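Local coordinates for peroxinectin A (Dictyostelium discoideum, PDB 6ERC), which uses hydrogen peroxide to oxidise phenolic donors and has iodide and thiocyanate peroxidase activity, working as a secreted haem enzyme, at residues His67-Asn73 against Gly347-Glu353; Val308-Met312 against Pro324-Lys328. The contacts are given in a common frame with arbitrary orientation. Numbering follows the deposited sequence.

Contact 1 of 2, residues His67-Asn73 against Gly347-Glu353; sequences HLTDMFN and GLIINEE. With HEM (protoporphyrin IX containing Fe), chain F.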
# COMPACT_ATOMS: atom_id res chain seq x y z
N HIS A 67 -6.24 5.95 18.31
CA HIS A 67 -6.79 4.68 18.79
C HIS A 67 -7.26 3.81 17.62
O HIS A 67 -8.36 3.26 17.62
CB HIS A 67 -7.92 4.92 19.78
CG HIS A 67 -7.54 5.79 20.94
ND1 HIS A 67 -6.71 5.36 21.95
CD2 HIS A 67 -7.87 7.07 21.23
CE1 HIS A 67 -6.55 6.33 22.82
NE2 HIS A 67 -7.24 7.38 22.41
N LEU A 68 -6.40 3.69 16.62
CA LEU A 68 -6.68 2.87 15.45
C LEU A 68 -6.12 1.46 15.65
O LEU A 68 -5.28 1.21 16.51
CB LEU A 68 -6.09 3.50 14.19
CG LEU A 68 -6.94 4.57 13.51
CD1 LEU A 68 -7.69 5.44 14.51
CD2 LEU A 68 -6.07 5.43 12.61
N THR A 69 -6.62 0.54 14.83
CA THR A 69 -6.31 -0.88 14.97
C THR A 69 -5.31 -1.32 13.91
O THR A 69 -5.10 -0.66 12.89
CB THR A 69 -7.59 -1.72 14.85
OG1 THR A 69 -8.17 -1.52 13.56
CG2 THR A 69 -8.60 -1.32 15.92
N ASP A 70 -4.68 -2.47 14.17
CA ASP A 70 -3.82 -3.08 13.17
C ASP A 70 -4.58 -3.36 11.88
O ASP A 70 -4.01 -3.26 10.79
CB ASP A 70 -3.22 -4.38 13.71
CG ASP A 70 -2.26 -4.14 14.86
OD1 ASP A 70 -1.55 -3.11 14.86
OD2 ASP A 70 -2.21 -5.00 15.77
N MET A 71 -5.87 -3.70 11.99
CA MET A 71 -6.68 -3.94 10.80
C MET A 71 -6.76 -2.71 9.91
O MET A 71 -6.89 -2.83 8.69
CB MET A 71 -8.08 -4.40 11.21
CG MET A 71 -9.03 -4.67 10.05
SD MET A 71 -8.44 -5.96 8.94
CE MET A 71 -8.91 -7.43 9.85
N PHE A 72 -6.68 -1.51 10.50
CA PHE A 72 -6.75 -0.28 9.72
C PHE A 72 -5.58 -0.18 8.75
O PHE A 72 -5.76 0.17 7.58
CB PHE A 72 -6.79 0.93 10.65
CG PHE A 72 -6.65 2.25 9.93
CD1 PHE A 72 -7.71 2.79 9.23
CD2 PHE A 72 -5.45 2.94 9.96
CE1 PHE A 72 -7.57 4.00 8.57
CE2 PHE A 72 -5.31 4.15 9.31
CZ PHE A 72 -6.37 4.68 8.61
N ASN A 73 -4.36 -0.46 9.22
CA ASN A 73 -3.22 -0.38 8.32
C ASN A 73 -3.09 -1.61 7.44
O ASN A 73 -2.46 -1.54 6.38
CB ASN A 73 -1.92 -0.13 9.12
CG ASN A 73 -1.36 -1.39 9.76
OD1 ASN A 73 -0.90 -2.30 9.07
ND2 ASN A 73 -1.35 -1.42 11.08
N GLY A 347 -7.05 -10.71 16.35
CA GLY A 347 -6.00 -9.83 16.83
C GLY A 347 -5.98 -8.50 16.10
O GLY A 347 -5.77 -7.45 16.71
N LEU A 348 -6.19 -8.52 14.78
CA LEU A 348 -6.08 -7.30 13.99
C LEU A 348 -7.12 -6.26 14.41
O LEU A 348 -6.84 -5.06 14.40
CB LEU A 348 -6.23 -7.62 12.50
CG LEU A 348 -5.14 -8.47 11.86
CD1 LEU A 348 -5.52 -8.79 10.42
CD2 LEU A 348 -3.79 -7.76 11.90
N ILE A 349 -8.33 -6.71 14.76
CA ILE A 349 -9.41 -5.77 15.06
C ILE A 349 -9.41 -5.30 16.51
O ILE A 349 -10.06 -4.30 16.83
CB ILE A 349 -10.79 -6.37 14.73
CG1 ILE A 349 -11.11 -7.57 15.64
CG2 ILE A 349 -10.84 -6.78 13.26
CD1 ILE A 349 -12.53 -8.08 15.50
N ILE A 350 -8.70 -6.00 17.40
CA ILE A 350 -8.71 -5.65 18.82
C ILE A 350 -7.44 -4.88 19.18
O ILE A 350 -7.45 -4.02 20.06
CB ILE A 350 -8.86 -6.91 19.70
CG1 ILE A 350 -9.27 -6.53 21.12
CG2 ILE A 350 -7.56 -7.73 19.74
CD1 ILE A 350 -10.72 -6.12 21.25
N ASN A 351 -6.33 -5.19 18.50
CA ASN A 351 -5.03 -4.66 18.88
C ASN A 351 -4.82 -3.27 18.30
O ASN A 351 -5.02 -3.04 17.10
CB ASN A 351 -3.93 -5.61 18.41
CG ASN A 351 -2.56 -5.22 18.94
OD1 ASN A 351 -2.44 -4.60 20.00
ND2 ASN A 351 -1.52 -5.58 18.20
N GLU A 352 -4.39 -2.33 19.15
CA GLU A 352 -4.16 -0.96 18.72
C GLU A 352 -2.82 -0.85 17.99
O GLU A 352 -1.83 -1.46 18.39
CB GLU A 352 -4.17 -0.01 19.92
CG GLU A 352 -4.28 1.46 19.54
CD GLU A 352 -4.11 2.38 20.74
OE1 GLU A 352 -2.96 2.53 21.22
OE2 GLU A 352 -5.12 2.95 21.19
N GLU A 353 -2.80 -0.07 16.91
CA GLU A 353 -1.61 0.06 16.09
C GLU A 353 -0.69 1.13 16.66
O GLU A 353 -0.91 1.68 17.74
CB GLU A 353 -1.99 0.37 14.64
CG GLU A 353 -2.51 1.79 14.41
CD GLU A 353 -2.64 2.12 12.94
OE1 GLU A 353 -2.40 1.22 12.10
OE2 GLU A 353 -2.96 3.28 12.62
CHA HEM F . 5.94 0.24 -0.34
CHB HEM F . 6.67 -3.13 3.06
CHC HEM F . 2.70 -1.58 5.41
CHD HEM F . 2.13 1.94 2.13
C1A HEM F . 6.51 -0.76 0.41
C2A HEM F . 7.79 -1.38 0.16
C3A HEM F . 8.00 -2.31 1.10
C4A HEM F . 6.85 -2.31 1.97
CMA HEM F . 9.23 -3.24 1.23
CAA HEM F . 8.73 -1.00 -1.00
CBA HEM F . 9.95 -0.35 -0.37
CGA HEM F . 10.63 0.54 -1.38
O1A HEM F . 10.01 1.54 -1.82
O2A HEM F . 11.80 0.26 -1.73
C1B HEM F . 5.65 -3.00 3.97
C2B HEM F . 5.45 -3.86 5.11
C3B HEM F . 4.35 -3.44 5.77
C4B HEM F . 3.82 -2.30 5.05
CMB HEM F . 6.40 -5.04 5.44
CAB HEM F . 3.70 -4.00 7.05
CBB HEM F . 4.23 -5.00 7.77
C1C HEM F . 2.20 -0.48 4.74
C2C HEM F . 1.03 0.30 5.11
C3C HEM F . 0.87 1.27 4.19
C4C HEM F . 1.94 1.13 3.22
CMC HEM F . 0.20 -0.03 6.37
CAC HEM F . -0.17 2.41 4.04
CBC HEM F . -1.20 2.65 4.85
C1D HEM F . 3.08 1.75 1.16
C2D HEM F . 3.19 2.50 -0.08
C3D HEM F . 4.25 2.03 -0.74
C4D HEM F . 4.84 0.97 0.03
CMD HEM F . 2.25 3.65 -0.49
CAD HEM F . 4.77 2.49 -2.12
CBD HEM F . 3.87 1.80 -3.14
CGD HEM F . 4.64 1.44 -4.39
O1D HEM F . 5.27 0.36 -4.41
O2D HEM F . 4.61 2.23 -5.37
NA HEM F . 5.96 -1.35 1.53
NB HEM F . 4.63 -2.06 3.96
NC HEM F . 2.72 0.05 3.58
ND HEM F . 4.10 0.83 1.18
FE HEM F . 4.33 -0.63 2.52
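Glu353, Asp70 and Leu348 bury the most surface where the start of helix 70-80 meets the last part of helix 342-350 and the residues after it. Glu353 joins by backbone and side chain. Glu353 N donates to Leu68 O (2.8 Å), next to a single beta bridge between Thr69 and Glu352. Glu353 OE1 accepts from Asn73 ND2 (3.0 Å). Glu353 OE2 lies close to Glu307 OE1, a pairing of like charges. Asp70 N donates to Asn351 O (3.0 Å). In return, Asn351 ND2 makes a short but weak bond to Asp70 OD2 (2.6 Å). Leu348 O accepts from Met71 N (2.9 Å), and Leu348 CD1 packs on Met71 CE (3.7 Å). Thr69 is the N-cap of helix 70-80. Thr69 OG1 accepts a weak bond from Phe72 N (3.4 Å) and is also hydrogen-bonded to Val508 O. Further out, His67 ND1 donates to Glu352 OE2 (3.0 Å). Asn73 O lies 3.1 Å from HEM CMC, in the haem pocket. The first NH groups of a helix lack partners within it. Here the carbonyls of Asn351 and Leu348 satisfy those of Asp70 and Met71, at the start of the helix that carries Asn73 to the haem and is followed by His81, the predicted proton acceptor.

Contact 2 of 2, residues Val308-Met312 against Pro324-Lys328; sequences VGPFM and PLPIK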
# COMPACT_ATOMS: atom_id res chain seq x y z
N VAL A 308 2.71 0.67 11.66
CA VAL A 308 2.80 -0.77 11.87
C VAL A 308 3.37 -1.04 13.26
O VAL A 308 4.47 -0.60 13.58
CB VAL A 308 3.66 -1.42 10.78
CG1 VAL A 308 3.95 -2.88 11.11
CG2 VAL A 308 2.99 -1.30 9.43
N GLY A 309 2.62 -1.77 14.08
CA GLY A 309 3.11 -2.21 15.37
C GLY A 309 4.07 -3.37 15.24
O GLY A 309 4.19 -4.02 14.19
N PRO A 310 4.78 -3.66 16.33
CA PRO A 310 5.81 -4.71 16.27
C PRO A 310 5.28 -6.12 16.36
O PRO A 310 5.98 -7.05 15.94
CB PRO A 310 6.71 -4.38 17.46
CG PRO A 310 5.80 -3.73 18.44
CD PRO A 310 4.76 -2.98 17.64
N PHE A 311 4.08 -6.34 16.90
CA PHE A 311 3.58 -7.68 17.15
C PHE A 311 2.25 -7.91 16.45
O PHE A 311 1.42 -7.00 16.31
CB PHE A 311 3.42 -7.94 18.65
CG PHE A 311 4.73 -8.08 19.37
CD1 PHE A 311 5.44 -9.27 19.31
CD2 PHE A 311 5.24 -7.03 20.10
CE1 PHE A 311 6.64 -9.40 19.97
CE2 PHE A 311 6.44 -7.15 20.76
CZ PHE A 311 7.15 -8.34 20.70
N MET A 312 2.06 -9.15 16.01
CA MET A 312 0.83 -9.59 15.36
C MET A 312 0.10 -10.51 16.33
O MET A 312 0.60 -11.60 16.65
CB MET A 312 1.17 -10.30 14.05
CG MET A 312 0.03 -10.40 13.07
SD MET A 312 0.67 -10.49 11.39
CE MET A 312 1.06 -8.77 11.11
N PRO A 324 1.91 -13.80 20.84
CA PRO A 324 1.97 -12.86 19.71
C PRO A 324 3.09 -13.20 18.75
O PRO A 324 4.17 -13.66 19.14
CB PRO A 324 2.21 -11.50 20.39
CG PRO A 324 1.73 -11.68 21.79
CD PRO A 324 2.03 -13.11 22.14
N LEU A 325 2.83 -12.98 17.46
CA LEU A 325 3.82 -13.22 16.42
C LEU A 325 4.55 -11.91 16.12
O LEU A 325 3.89 -10.94 15.72
CB LEU A 325 3.16 -13.75 15.16
CG LEU A 325 4.06 -14.00 13.95
CD1 LEU A 325 4.99 -15.18 14.20
CD2 LEU A 325 3.21 -14.24 12.70
N PRO A 326 5.86 -11.83 16.30
CA PRO A 326 6.56 -10.59 15.96
C PRO A 326 6.63 -10.38 14.46
O PRO A 326 6.80 -11.33 13.69
CB PRO A 326 7.95 -10.78 16.57
CG PRO A 326 8.14 -12.25 16.61
CD PRO A 326 6.78 -12.83 16.88
N ILE A 327 6.50 -9.12 14.05
CA ILE A 327 6.48 -8.78 12.63
C ILE A 327 7.65 -9.41 11.90
O ILE A 327 7.50 -10.02 10.84
CB ILE A 327 6.47 -7.25 12.45
CG1 ILE A 327 5.12 -6.66 12.89
CG2 ILE A 327 6.78 -6.85 11.01
CD1 ILE A 327 3.95 -7.03 11.99
N LYS A 328 8.86 -9.28 12.47
CA LYS A 328 10.06 -9.72 11.77
C LYS A 328 10.02 -11.21 11.43
O LYS A 328 10.68 -11.64 10.48
CB LYS A 328 11.30 -9.39 12.59
CG LYS A 328 11.28 -9.89 14.03
CD LYS A 328 12.52 -9.41 14.79
CE LYS A 328 12.50 -9.86 16.24
NZ LYS A 328 11.44 -9.17 17.04
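Ile327 and Met312 form the apolar centre. Met312 CE packs on Ile327 CD1 at 3.5 Å. Val308 CG1 reaches the same methyl, Ile327 CD1, at 4.2 Å. Ile327 CG1 also lies 3.1 Å from Gly309 O. Met312 and Leu325 share one face of the hairpin, where Met312 CB is 4.1 Å from Leu325 CB. The other face carries Phe311 and Pro326, and Phe311 CE1 meets Pro326 CB at 3.9 Å. Phe311 CD1 also meets Pro324 CB at 4.1 Å. The backbones pair as antiparallel strands. Met312 and Leu325 are a hydrogen-bonded pair: Met312 N donates to Leu325 O (2.6 Å), and Leu325 N donates to Met312 O (2.7 Å). Phe311 and Pro326 are the neighbouring non-hydrogen-bonded pair, with Phe311 CA 4.3 Å from Pro326 CA. One more bond follows, from Ile327 N to Pro310 O (2.9 Å). At the polar edge the chain turns away from the strand. Ile327 O bonds to Ser330 OG, and Lys328 N bonds to Asp363 OD2 of helix 362-365. Val308 touches the haem, so the hairpin 311-315/321-326 starts close to the pocket wall. Proline has no NH to give. Pro326 sits in a non-hydrogen-bonded pair, so it costs the ladder no cross-strand bond, and the bonds of Met312 with Leu325 and of Ile327 with Pro310 form on either side of it along the chain.

How the contacts relate
Contacts 1 and 2 lie side by side, with centres about 12 Å apart. They touch by packing: Asn73 OD1 is 4.0 Å from Val308 CG2, and Asn351 ND2 is 3.8 Å from Phe311 O. Strand 321-326 is followed in the chain by helix 342-350, so the hairpin of contact 2 leads on to the second segment of contact 1. Each contact supplies one residue of the haem pocket, Asn73 and Val308. The side chains of these two are about 10 and 11 Å from that of His81, the predicted proton acceptor. The bound calcium is about 9 Å from the side chain of Glu353 and about 8 Å from that of Val308.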